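Local coordinates for protein chloroplastic group IIB intron splicing facilitator CRS2, chloroplastic (Zea mays, PDB 1RYB) that is required for splicing of group IIB introns in chloroplasts, acting in complexes with CAF1 or CAF2, and lacks the peptidyl-tRNA hydrolase activity of its family, at residues 105-110 with 125-130; 23-28 with 34-39; 122-125 with 130-133; 114-119 with 176-181. All coordinates share one frame; numbering follows the deposited sequence.

Contact 1: residues 105-110 with 125-130; sequences IYDDTS and GRHNGL
The imidazole of H127 has the ring of Y106 over one face and the carboxylate of D107 at its edge. Y106 turns its own edge, at CD1, to that face. This is a T-shaped pair, with centroids 5.2 Å apart and planes at 71°. One face of the Y106 ring carries a methyl group: L130 CD2 sits 3.7 Å from the ring centroid in a CH-pi contact, shifted toward the rim near CZ. The phenol OH of Y106 leads elsewhere, to S147 OG.

The polar bond is H127 NE2 to D107 OD1, 2.8 Å and nearly straight at 162°. The oxygen lies in the imidazole plane, but the nitrogen stands above the carboxylate plane. With ND1 bonded to the helix start as well, this holds the rotation of the ring. D107 OD2 bonds H35 ND1, so the carboxylate joins two histidines. In the peptidyl-tRNA hydrolase fold this places the contact at the position of the family's active site. By similarity, D107 is the residue that stabilises the basic form of H35, and N128 belongs to the tRNA site.

H127 is also the N-cap of helix 128-136. Its CG is anti to the backbone N (chi1 -175°), which carries the ring back toward the helix start. There H127 ND1 accepts from L130 N at 3.1 Å and, weakly, from G129 N.

Contact 2: residues 23-28 with 34-39; sequences LGNPGN and RHNVGF
F39 and N36 reach from the start of helix 37-48 to the backbone of residues 23-25. The F39 side chain leaves the helix with CG anti to the carbonyl carbon (chi1 -89°), which lays its ring against the loop. Beyond CB, F39 CG lies 4.1 Å from L23 O. On one side CD1 meets the L23 carbonyl group, and F39 CE1 comes 3.5 Å from G24 N. At the far end CZ packs against G24 CA and G24 C. On the other side F39 CE2 lies 3.5 Å from N25 O. G24 CA stands over one face of the F39 ring, 3.8 Å from the centroid, in a CH-pi contact. G24 has no side chain, and its CA lies close to N36 OD1 as well.

N36 grips the backbone N-H and C=O of N25 with the two ends of its amide. N36 OD1 accepts from N25 N at 2.7 Å, almost straight at 170°, with the donor tilted from the carbonyl plane. N36 ND2 donates to N25 O along a lone pair, at 3.1 Å. These two bonds fix the amide rotation of N36. Water 3 links N36 OD1 to N25 ND2, while N25 OD1 bonds M81 N. Water 2 joins L23 O to G38 N near the helix start.

H35 ND1 bonds D107 OD2, and H35 CD2 lies 4.0 Å from N25 ND2. The loop from strand 18-22 into helix 37-48 thus borders the active-site region of the peptidyl-tRNA hydrolase fold. H35 matches, by similarity, the proton acceptor of the family's enzymes, though CRS2 itself lacks that activity.

Contact 3: residues 122-125 with 130-133; sequences GGHG and LQNV
H124 and Q131 lie side by side and point the same way, the imidazole stacked along the glutamine chain. The ring and amide planes are 28° apart. Q131 CB sits over one face of the H124 ring, 3.9 Å from the centroid, in a CH-pi contact shifted toward the rim. Further out, Q131 CG lies 3.7 Å from H124 CD2, and Q131 CD is 4.1 Å from H124 NE2. The glutamine follows the ring because its CG is anti to the backbone N (chi1 177°) and the chain stays extended beyond it. At the outer end, water 4 spans H124 NE2 and Q131 NE2 by two weak bonds. H124 ND1 takes the hydrogen bond of R126 N.

Nearer the backbone, H124 CB rests on the first helical turn, 3.5 Å from Q131 N. H124 CB also packs on L130 CB at 3.9 Å, while L130 CD2 reaches H124 CA. H124 thus lies against both residues, its CB on L130 and its ring on Q131; L130 is buried and Q131 exposed. An alanine in place of H124 would keep the CB contacts, but Q131 would probably lose the ring beside its chain and be freer to turn, and R126 N would lose its acceptor.

The glycine-rich loop 122-125 follows strand 116-119 and folds back on helix 128-136. R145 of strand 145-149 holds this loop by a hydrogen bond to G123 O. On the inner side of the helix, L130 and V133 pack on L104 of strand 102-108, and V133 also touches helix 84-94.

Contact 4: residues 114-119 with 176-181; sequences GVLRLQ and DTALEQ
L116 sends CG off anti to the carbonyl carbon (chi1 -63°), and the next bond is extended (chi2 -179°). Its two methyls are thereby presented to helix 169-192. From the helix, Q181 comes the opposite way, its CG anti to the backbone N (chi1 171°) and its chain extended as far as the amide. The two side chains meet at L116 CD1. L116 CD1 is 3.5 Å from Q181 CD and lies along the CG-CD part of the glutamine. L116 CD1 also touches A178 O, one turn earlier, at 3.5 Å. The other methyl, L116 CD2, faces A178 CB at 4.1 Å. A178 CB in turn packs on G114 O at 3.5 Å.

Strand 116-119 is an outermost strand of the mixed sheet in this alpha/beta fold, and helix 169-192 packs against it here. On the sheet L116 also touches I148 of strand 145-149, and M41 of helix 37-48 and L203 near the C terminus pack on it too. Without the leucine branches, as with an alanine here, A178 and the Q181 chain would probably lose their apolar neighbour and a gap open between strand and helix.

Polar atoms are joined through water. Water 5 accepts from L116 N at 3.0 Å, donates to Q181 OE1 at 2.9 Å, and makes a weak bond to G114 O. Water 6 links L116 O and Q181 NE2 by two weak bonds. Q181 OE1 has a further partner in Q205 NE2 at the chain end.

In the fold
From the N terminus, contact 2 comes first and closes the five-residue link 29-33 within the connection from strand 18-22 to helix 37-48. Strand 102-108 then opens contact 1, and strand 116-119 opens contact 4. The chain next turns through the loop of contact 3 into helix 128-136, which closes contacts 1 and 3 together. Contact 4 closes much later, on helix 169-192, so it crosses contact 1 and has contact 3 nested inside its loop. Contacts 1 and 2 meet through D107 and H35, and a backbone hydrogen bond joins I105 to L23, just beyond strand 18-22. Contact 4 reaches the same sheet at outermost strand 116-119 and touches contact 1 through Y106 and Q119.

Contact 1: residues 105-110 with 125-130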
loop_
_atom_site.group_PDB
_atom_site.type_symbol
_atom_site.label_atom_id
_atom_site.label_comp_id
_atom_site.label_asym_id
_atom_site.label_seq_id
_atom_site.Cartn_x
_atom_site.Cartn_y
_atom_site.Cartn_z
ATOM N N ILE A 105 1.006 -1.028 1.625
ATOM C CA ILE A 105 0.782 -1.586 0.285
ATOM C C ILE A 105 1.521 -0.724 -0.744
ATOM O O ILE A 105 1.262 0.481 -0.811
ATOM C CB ILE A 105 -0.745 -1.699 0.000
ATOM C CG1 ILE A 105 -1.406 -2.434 1.167
ATOM C CG2 ILE A 105 -0.970 -2.459 -1.344
ATOM C CD1 ILE A 105 -2.857 -2.826 0.804
ATOM N N TYR A 106 2.373 -1.327 -1.590
ATOM C CA TYR A 106 3.190 -0.460 -2.485
ATOM C C TYR A 106 3.770 -1.240 -3.652
ATOM O O TYR A 106 3.651 -2.452 -3.691
ATOM C CB TYR A 106 4.365 0.144 -1.627
ATOM C CG TYR A 106 5.313 -0.998 -1.158
ATOM C CD1 TYR A 106 6.419 -1.370 -1.922
ATOM C CD2 TYR A 106 5.031 -1.811 -0.064
ATOM C CE1 TYR A 106 7.260 -2.400 -1.511
ATOM C CE2 TYR A 106 5.762 -2.965 0.268
ATOM C CZ TYR A 106 6.939 -3.215 -0.431
ATOM O OH TYR A 106 7.742 -4.324 -0.140
ATOM N N ASP A 107 4.303 -0.517 -4.625
ATOM C CA ASP A 107 4.911 -1.129 -5.867
ATOM C C ASP A 107 6.263 -1.716 -5.557
ATOM O O ASP A 107 7.077 -1.095 -4.876
ATOM C CB ASP A 107 5.091 -0.067 -6.962
ATOM C CG ASP A 107 5.704 1.175 -6.393
ATOM O OD1 ASP A 107 5.313 1.761 -5.371
ATOM O OD2 ASP A 107 6.735 1.550 -7.046
ATOM N N ASP A 108 6.549 -2.877 -6.068
ATOM C CA ASP A 108 7.867 -3.464 -5.749
ATOM C C ASP A 108 8.556 -3.908 -7.035
ATOM O O ASP A 108 8.049 -4.745 -7.788
ATOM C CB ASP A 108 7.707 -4.582 -4.757
ATOM C CG ASP A 108 8.973 -5.246 -4.352
ATOM O OD1 ASP A 108 9.996 -5.173 -4.999
ATOM O OD2 ASP A 108 8.800 -6.018 -3.309
ATOM N N THR A 109 9.613 -3.192 -7.406
ATOM C CA THR A 109 10.278 -3.484 -8.733
ATOM C C THR A 109 11.082 -4.805 -8.680
ATOM O O THR A 109 11.640 -5.250 -9.648
ATOM C CB THR A 109 11.238 -2.360 -9.208
ATOM O OG1 THR A 109 12.187 -2.189 -8.234
ATOM C CG2 THR A 109 10.532 -1.057 -9.356
ATOM N N SER A 110 11.121 -5.435 -7.542
ATOM C CA SER A 110 11.891 -6.666 -7.403
ATOM C C SER A 110 11.080 -7.923 -7.640
ATOM O O SER A 110 11.610 -9.023 -7.654
ATOM C CB SER A 110 12.617 -6.683 -6.056
ATOM O OG SER A 110 11.766 -7.285 -5.100
ATOM N N GLY A 125 13.787 -1.938 0.631
ATOM C CA GLY A 125 14.144 -2.289 -0.749
ATOM C C GLY A 125 14.428 -1.058 -1.603
ATOM O O GLY A 125 14.232 -1.067 -2.813
ATOM N N ARG A 126 14.837 0.019 -0.915
ATOM C CA ARG A 126 15.151 1.296 -1.585
ATOM C C ARG A 126 13.921 2.008 -2.103
ATOM O O ARG A 126 13.998 2.896 -2.985
ATOM C CB ARG A 126 16.200 1.119 -2.702
ATOM C CG ARG A 126 17.524 0.582 -2.121
ATOM C CD ARG A 126 18.577 0.324 -3.211
ATOM N NE ARG A 126 18.048 -0.479 -4.299
ATOM C CZ ARG A 126 18.562 -0.440 -5.499
ATOM N NH1 ARG A 126 18.048 -1.132 -6.518
ATOM N NH2 ARG A 126 19.658 0.304 -5.671
ATOM N N HIS A 127 12.771 1.572 -1.608
ATOM C CA HIS A 127 11.544 2.229 -1.996
ATOM C C HIS A 127 11.448 3.484 -1.107
ATOM O O HIS A 127 11.451 3.382 0.110
ATOM C CB HIS A 127 10.330 1.259 -1.777
ATOM C CG HIS A 127 9.024 1.853 -2.293
ATOM N ND1 HIS A 127 8.357 2.931 -1.657
ATOM C CD2 HIS A 127 8.289 1.498 -3.378
ATOM C CE1 HIS A 127 7.239 3.164 -2.358
ATOM N NE2 HIS A 127 7.181 2.332 -3.410
ATOM N N ASN A 128 11.446 4.659 -1.720
ATOM C CA ASN A 128 11.483 5.901 -0.970
ATOM C C ASN A 128 10.344 6.066 0.014
ATOM O O ASN A 128 10.529 6.647 1.112
ATOM C CB ASN A 128 11.468 7.090 -1.948
ATOM C CG ASN A 128 12.827 7.261 -2.567
ATOM O OD1 ASN A 128 13.728 6.438 -2.349
ATOM N ND2 ASN A 128 12.988 8.338 -3.340
ATOM N N GLY A 129 9.149 5.607 -0.404
ATOM C CA GLY A 129 8.011 5.756 0.432
ATOM C C GLY A 129 8.130 4.835 1.623
ATOM O O GLY A 129 7.820 5.185 2.757
ATOM N N LEU A 130 8.456 3.618 1.378
ATOM C CA LEU A 130 8.604 2.666 2.496
ATOM C C LEU A 130 9.736 3.109 3.429
ATOM O O LEU A 130 9.625 3.048 4.637
ATOM C CB LEU A 130 8.876 1.262 1.936
ATOM C CG LEU A 130 8.595 0.110 2.829
ATOM C CD1 LEU A 130 7.222 0.265 3.510
ATOM C CD2 LEU A 130 8.545 -1.065 1.809
HETATM O O HOH W 1 12.146 -3.617 -3.597
#

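Contact 2: residues 23-28 with 34-39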
loop_
_atom_site.group_PDB
_atom_site.type_symbol
_atom_site.label_atom_id
_atom_site.label_comp_id
_atom_site.label_asym_id
_atom_site.label_seq_id
_atom_site.Cartn_x
_atom_site.Cartn_y
_atom_site.Cartn_z
ATOM N N LEU A 23 0.664 3.440 -0.822
ATOM C CA LEU A 23 1.603 4.490 -1.192
ATOM C C LEU A 23 1.393 5.009 -2.614
ATOM O O LEU A 23 1.019 4.261 -3.552
ATOM C CB LEU A 23 3.031 4.010 -1.009
ATOM C CG LEU A 23 3.244 3.549 0.436
ATOM C CD1 LEU A 23 4.724 3.350 0.662
ATOM C CD2 LEU A 23 2.766 4.656 1.418
ATOM N N GLY A 24 1.722 6.251 -2.799
ATOM C CA GLY A 24 1.582 6.917 -4.143
ATOM C C GLY A 24 1.890 8.380 -4.033
ATOM O O GLY A 24 2.192 8.893 -2.913
ATOM N N ASN A 25 1.751 9.071 -5.168
ATOM C CA ASN A 25 1.867 10.540 -5.237
ATOM C C ASN A 25 0.528 11.133 -5.494
ATOM O O ASN A 25 -0.316 10.533 -6.174
ATOM C CB ASN A 25 2.786 10.936 -6.387
ATOM C CG ASN A 25 4.208 10.661 -6.004
ATOM O OD1 ASN A 25 4.658 11.190 -4.997
ATOM N ND2 ASN A 25 4.941 9.858 -6.820
ATOM N N PRO A 26 0.326 12.344 -5.056
ATOM C CA PRO A 26 -1.002 12.952 -5.154
ATOM C C PRO A 26 -1.240 13.678 -6.423
ATOM O O PRO A 26 -0.337 14.274 -6.955
ATOM C CB PRO A 26 -0.955 14.049 -4.090
ATOM C CG PRO A 26 0.502 14.451 -4.096
ATOM C CD PRO A 26 1.255 13.126 -4.267
ATOM N N GLY A 27 -2.465 13.626 -6.891
ATOM C CA GLY A 27 -2.764 14.445 -8.008
ATOM C C GLY A 27 -3.023 13.687 -9.288
ATOM O O GLY A 27 -2.612 12.544 -9.466
ATOM N N ASN A 28 -3.712 14.370 -10.195
ATOM C CA ASN A 28 -4.122 13.770 -11.505
ATOM C C ASN A 28 -2.974 13.224 -12.332
ATOM O O ASN A 28 -3.089 12.210 -13.033
ATOM C CB ASN A 28 -4.801 14.852 -12.330
ATOM C CG ASN A 28 -5.922 15.409 -11.537
ATOM O OD1 ASN A 28 -6.688 14.621 -10.984
ATOM N ND2 ASN A 28 -5.851 16.711 -11.254
ATOM N N ARG A 34 2.733 3.617 -12.225
ATOM C CA ARG A 34 3.202 2.393 -11.513
ATOM C C ARG A 34 3.451 2.635 -10.023
ATOM O O ARG A 34 3.095 1.784 -9.158
ATOM C CB ARG A 34 4.461 1.826 -12.144
ATOM C CG ARG A 34 4.212 1.431 -13.619
ATOM C CD ARG A 34 5.369 0.529 -14.132
ATOM N NE ARG A 34 5.196 -0.002 -15.513
ATOM C CZ ARG A 34 5.456 0.720 -16.631
ATOM N NH1 ARG A 34 5.884 1.989 -16.545
ATOM N NH2 ARG A 34 5.227 0.149 -17.851
ATOM N N HIS A 35 4.102 3.743 -9.731
ATOM C CA HIS A 35 4.391 4.087 -8.331
ATOM C C HIS A 35 3.116 4.383 -7.515
ATOM O O HIS A 35 3.200 4.528 -6.298
ATOM C CB HIS A 35 5.291 5.345 -8.321
ATOM C CG HIS A 35 6.415 5.410 -7.284
ATOM N ND1 HIS A 35 6.975 4.303 -6.747
ATOM C CD2 HIS A 35 7.065 6.486 -6.795
ATOM C CE1 HIS A 35 7.929 4.686 -5.928
ATOM N NE2 HIS A 35 7.982 6.014 -5.918
ATOM N N ASN A 36 1.957 4.475 -8.148
ATOM C CA ASN A 36 0.692 4.674 -7.437
ATOM C C ASN A 36 -0.120 3.413 -7.278
ATOM O O ASN A 36 -1.249 3.467 -6.865
ATOM C CB ASN A 36 -0.194 5.674 -8.195
ATOM C CG ASN A 36 0.057 7.090 -7.685
ATOM O OD1 ASN A 36 1.163 7.467 -7.284
ATOM N ND2 ASN A 36 -0.992 7.870 -7.560
ATOM N N VAL A 37 0.401 2.226 -7.661
ATOM C CA VAL A 37 -0.424 1.057 -7.584
ATOM C C VAL A 37 -0.901 0.768 -6.169
ATOM O O VAL A 37 -1.911 0.134 -6.015
ATOM C CB VAL A 37 0.277 -0.149 -8.266
ATOM C CG1 VAL A 37 1.495 -0.661 -7.486
ATOM C CG2 VAL A 37 -0.670 -1.300 -8.655
ATOM N N GLY A 38 -0.141 1.156 -5.154
ATOM C CA GLY A 38 -0.662 0.981 -3.804
ATOM C C GLY A 38 -1.960 1.727 -3.579
ATOM O O GLY A 38 -2.858 1.291 -2.840
ATOM N N PHE A 39 -2.052 2.882 -4.163
ATOM C CA PHE A 39 -3.309 3.660 -4.114
ATOM C C PHE A 39 -4.461 2.843 -4.774
ATOM O O PHE A 39 -5.595 2.744 -4.277
ATOM C CB PHE A 39 -3.147 4.959 -4.941
ATOM C CG PHE A 39 -2.599 6.176 -4.168
ATOM C CD1 PHE A 39 -2.009 6.056 -2.907
ATOM C CD2 PHE A 39 -2.742 7.450 -4.724
ATOM C CE1 PHE A 39 -1.556 7.209 -2.257
ATOM C CE2 PHE A 39 -2.303 8.615 -4.091
ATOM C CZ PHE A 39 -1.688 8.478 -2.850
HETATM O O HOH W 2 2.499 2.187 -4.605
HETATM O O HOH W 3 3.535 8.026 -8.721
#

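Contact 3: residues 122-125 with 130-133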
loop_
_atom_site.group_PDB
_atom_site.type_symbol
_atom_site.label_atom_id
_atom_site.label_comp_id
_atom_site.label_asym_id
_atom_site.label_seq_id
_atom_site.Cartn_x
_atom_site.Cartn_y
_atom_site.Cartn_z
ATOM N N GLY A 122 10.653 -6.345 7.376
ATOM C CA GLY A 122 11.647 -6.219 6.307
ATOM C C GLY A 122 12.188 -4.795 6.151
ATOM O O GLY A 122 11.640 -3.854 6.708
ATOM N N GLY A 123 13.255 -4.658 5.393
ATOM C CA GLY A 123 13.752 -3.310 5.068
ATOM C C GLY A 123 12.829 -2.678 3.975
ATOM O O GLY A 123 11.767 -3.224 3.687
ATOM N N HIS A 124 13.254 -1.546 3.361
ATOM C CA HIS A 124 12.466 -0.798 2.353
ATOM C C HIS A 124 12.740 -1.153 0.873
ATOM O O HIS A 124 12.051 -0.702 -0.077
ATOM C CB HIS A 124 12.664 0.713 2.554
ATOM C CG HIS A 124 14.100 1.085 2.682
ATOM N ND1 HIS A 124 14.950 0.968 1.617
ATOM C CD2 HIS A 124 14.795 1.541 3.720
ATOM C CE1 HIS A 124 16.124 1.398 2.008
ATOM N NE2 HIS A 124 16.053 1.780 3.261
ATOM N N GLY A 125 13.787 -1.938 0.631
ATOM C CA GLY A 125 14.144 -2.289 -0.749
ATOM C C GLY A 125 14.428 -1.058 -1.603
ATOM O O GLY A 125 14.232 -1.067 -2.813
ATOM N N LEU A 130 8.456 3.618 1.378
ATOM C CA LEU A 130 8.604 2.666 2.496
ATOM C C LEU A 130 9.736 3.109 3.429
ATOM O O LEU A 130 9.625 3.048 4.637
ATOM C CB LEU A 130 8.876 1.262 1.936
ATOM C CG LEU A 130 8.595 0.110 2.829
ATOM C CD1 LEU A 130 7.222 0.265 3.510
ATOM C CD2 LEU A 130 8.545 -1.065 1.809
ATOM N N GLN A 131 10.781 3.633 2.836
ATOM C CA GLN A 131 11.850 4.095 3.653
ATOM C C GLN A 131 11.380 5.198 4.591
ATOM O O GLN A 131 11.696 5.204 5.761
ATOM C CB GLN A 131 12.988 4.591 2.754
ATOM C CG GLN A 131 14.119 5.153 3.635
ATOM C CD GLN A 131 15.228 5.767 2.813
ATOM O OE1 GLN A 131 15.083 5.985 1.579
ATOM N NE2 GLN A 131 16.336 6.080 3.484
ATOM N N ASN A 132 10.662 6.192 4.078
ATOM C CA ASN A 132 10.163 7.244 4.936
ATOM C C ASN A 132 9.184 6.740 5.996
ATOM O O ASN A 132 9.135 7.284 7.102
ATOM C CB ASN A 132 9.478 8.363 4.101
ATOM C CG ASN A 132 9.205 9.612 4.899
ATOM O OD1 ASN A 132 8.050 9.943 5.204
ATOM N ND2 ASN A 132 10.283 10.287 5.335
ATOM N N VAL A 133 8.370 5.695 5.678
ATOM C CA VAL A 133 7.427 5.156 6.711
ATOM C C VAL A 133 8.207 4.565 7.853
ATOM O O VAL A 133 7.916 4.765 8.987
ATOM C CB VAL A 133 6.463 4.096 6.141
ATOM C CG1 VAL A 133 5.661 3.402 7.246
ATOM C CG2 VAL A 133 5.544 4.703 5.045
HETATM O O HOH W 4 17.624 3.734 5.498
#

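Contact 4: residues 114-119 with 176-181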
loop_
_atom_site.group_PDB
_atom_site.type_symbol
_atom_site.label_atom_id
_atom_site.label_comp_id
_atom_site.label_asym_id
_atom_site.label_seq_id
_atom_site.Cartn_x
_atom_site.Cartn_y
_atom_site.Cartn_z
ATOM N N GLY A 114 2.562 -7.669 -11.436
ATOM C CA GLY A 114 1.333 -8.332 -11.068
ATOM C C GLY A 114 1.522 -9.395 -9.937
ATOM O O GLY A 114 0.549 -9.959 -9.432
ATOM N N VAL A 115 2.733 -9.730 -9.585
ATOM C CA VAL A 115 2.904 -10.733 -8.520
ATOM C C VAL A 115 2.778 -10.082 -7.149
ATOM O O VAL A 115 3.396 -9.041 -6.862
ATOM C CB VAL A 115 4.284 -11.384 -8.691
ATOM C CG1 VAL A 115 4.537 -12.374 -7.567
ATOM C CG2 VAL A 115 4.254 -12.153 -10.025
ATOM N N LEU A 116 1.988 -10.717 -6.246
ATOM C CA LEU A 116 1.859 -10.153 -4.901
ATOM C C LEU A 116 2.749 -10.869 -3.935
ATOM O O LEU A 116 2.983 -12.084 -4.042
ATOM C CB LEU A 116 0.416 -10.325 -4.381
ATOM C CG LEU A 116 -0.652 -9.582 -5.204
ATOM C CD1 LEU A 116 -2.063 -9.792 -4.614
ATOM C CD2 LEU A 116 -0.388 -8.073 -5.238
ATOM N N ARG A 117 3.133 -10.199 -2.885
ATOM C CA ARG A 117 3.823 -10.917 -1.849
ATOM C C ARG A 117 3.488 -10.308 -0.505
ATOM O O ARG A 117 3.362 -9.082 -0.375
ATOM C CB ARG A 117 5.326 -10.986 -2.129
ATOM C CG ARG A 117 6.157 -11.316 -0.918
ATOM C CD ARG A 117 7.674 -11.354 -1.189
ATOM N NE ARG A 117 8.342 -12.242 -0.236
ATOM C CZ ARG A 117 9.625 -12.626 -0.298
ATOM N NH1 ARG A 117 10.444 -12.230 -1.293
ATOM N NH2 ARG A 117 10.098 -13.459 0.661
ATOM N N LEU A 118 3.356 -11.147 0.541
ATOM C CA LEU A 118 3.055 -10.574 1.833
ATOM C C LEU A 118 4.190 -10.831 2.758
ATOM O O LEU A 118 4.546 -11.968 2.904
ATOM C CB LEU A 118 1.802 -11.281 2.387
ATOM C CG LEU A 118 1.657 -10.964 3.855
ATOM C CD1 LEU A 118 1.280 -9.479 4.019
ATOM C CD2 LEU A 118 0.559 -11.837 4.457
ATOM N N GLN A 119 4.703 -9.816 3.448
ATOM C CA GLN A 119 5.776 -9.976 4.443
ATOM C C GLN A 119 5.388 -9.346 5.744
ATOM O O GLN A 119 4.668 -8.406 5.724
ATOM C CB GLN A 119 7.138 -9.385 4.072
ATOM C CG GLN A 119 7.738 -10.068 2.847
ATOM C CD GLN A 119 8.834 -9.244 2.218
ATOM O OE1 GLN A 119 10.037 -9.554 2.335
ATOM N NE2 GLN A 119 8.431 -8.129 1.637
ATOM N N ASP A 176 -4.765 -5.712 -12.770
ATOM C CA ASP A 176 -6.202 -5.889 -12.409
ATOM C C ASP A 176 -6.446 -7.210 -11.721
ATOM O O ASP A 176 -7.199 -7.280 -10.743
ATOM C CB ASP A 176 -7.122 -5.771 -13.650
ATOM C CG ASP A 176 -7.170 -4.327 -14.123
ATOM O OD1 ASP A 176 -6.730 -3.412 -13.431
ATOM O OD2 ASP A 176 -7.805 -4.144 -15.292
ATOM N N THR A 177 -5.771 -8.251 -12.204
ATOM C CA THR A 177 -5.940 -9.511 -11.598
ATOM C C THR A 177 -5.362 -9.476 -10.217
ATOM O O THR A 177 -5.842 -10.116 -9.263
ATOM C CB THR A 177 -5.215 -10.551 -12.436
ATOM O OG1 THR A 177 -6.007 -10.731 -13.614
ATOM C CG2 THR A 177 -5.177 -11.832 -11.717
ATOM N N ALA A 178 -4.265 -8.802 -10.111
ATOM C CA ALA A 178 -3.630 -8.738 -8.783
ATOM C C ALA A 178 -4.508 -7.961 -7.787
ATOM O O ALA A 178 -4.504 -8.240 -6.592
ATOM C CB ALA A 178 -2.303 -8.019 -8.837
ATOM N N LEU A 179 -5.200 -6.931 -8.262
ATOM C CA LEU A 179 -6.011 -6.187 -7.313
ATOM C C LEU A 179 -7.105 -7.097 -6.775
ATOM O O LEU A 179 -7.507 -6.988 -5.627
ATOM C CB LEU A 179 -6.667 -4.914 -7.898
ATOM C CG LEU A 179 -5.635 -3.991 -8.535
ATOM C CD1 LEU A 179 -6.365 -2.927 -9.366
ATOM C CD2 LEU A 179 -4.799 -3.311 -7.427
ATOM N N GLU A 180 -7.681 -7.925 -7.633
ATOM C CA GLU A 180 -8.749 -8.734 -7.117
ATOM C C GLU A 180 -8.188 -9.699 -6.074
ATOM O O GLU A 180 -8.829 -10.027 -5.037
ATOM C CB GLU A 180 -9.397 -9.508 -8.272
ATOM C CG GLU A 180 -10.304 -8.617 -9.121
ATOM C CD GLU A 180 -11.192 -7.719 -8.301
ATOM O OE1 GLU A 180 -11.134 -6.497 -8.346
ATOM O OE2 GLU A 180 -12.045 -8.377 -7.557
ATOM N N GLN A 181 -6.966 -10.184 -6.345
ATOM C CA GLN A 181 -6.358 -11.162 -5.446
ATOM C C GLN A 181 -6.014 -10.522 -4.133
ATOM O O GLN A 181 -6.153 -11.143 -3.062
ATOM C CB GLN A 181 -5.084 -11.726 -6.073
ATOM C CG GLN A 181 -4.311 -12.583 -5.067
ATOM C CD GLN A 181 -2.983 -13.053 -5.622
ATOM O OE1 GLN A 181 -2.552 -12.620 -6.725
ATOM N NE2 GLN A 181 -2.381 -14.029 -4.927
HETATM O O HOH W 5 0.239 -12.724 -7.521
HETATM O O HOH W 6 0.938 -14.203 -5.650
#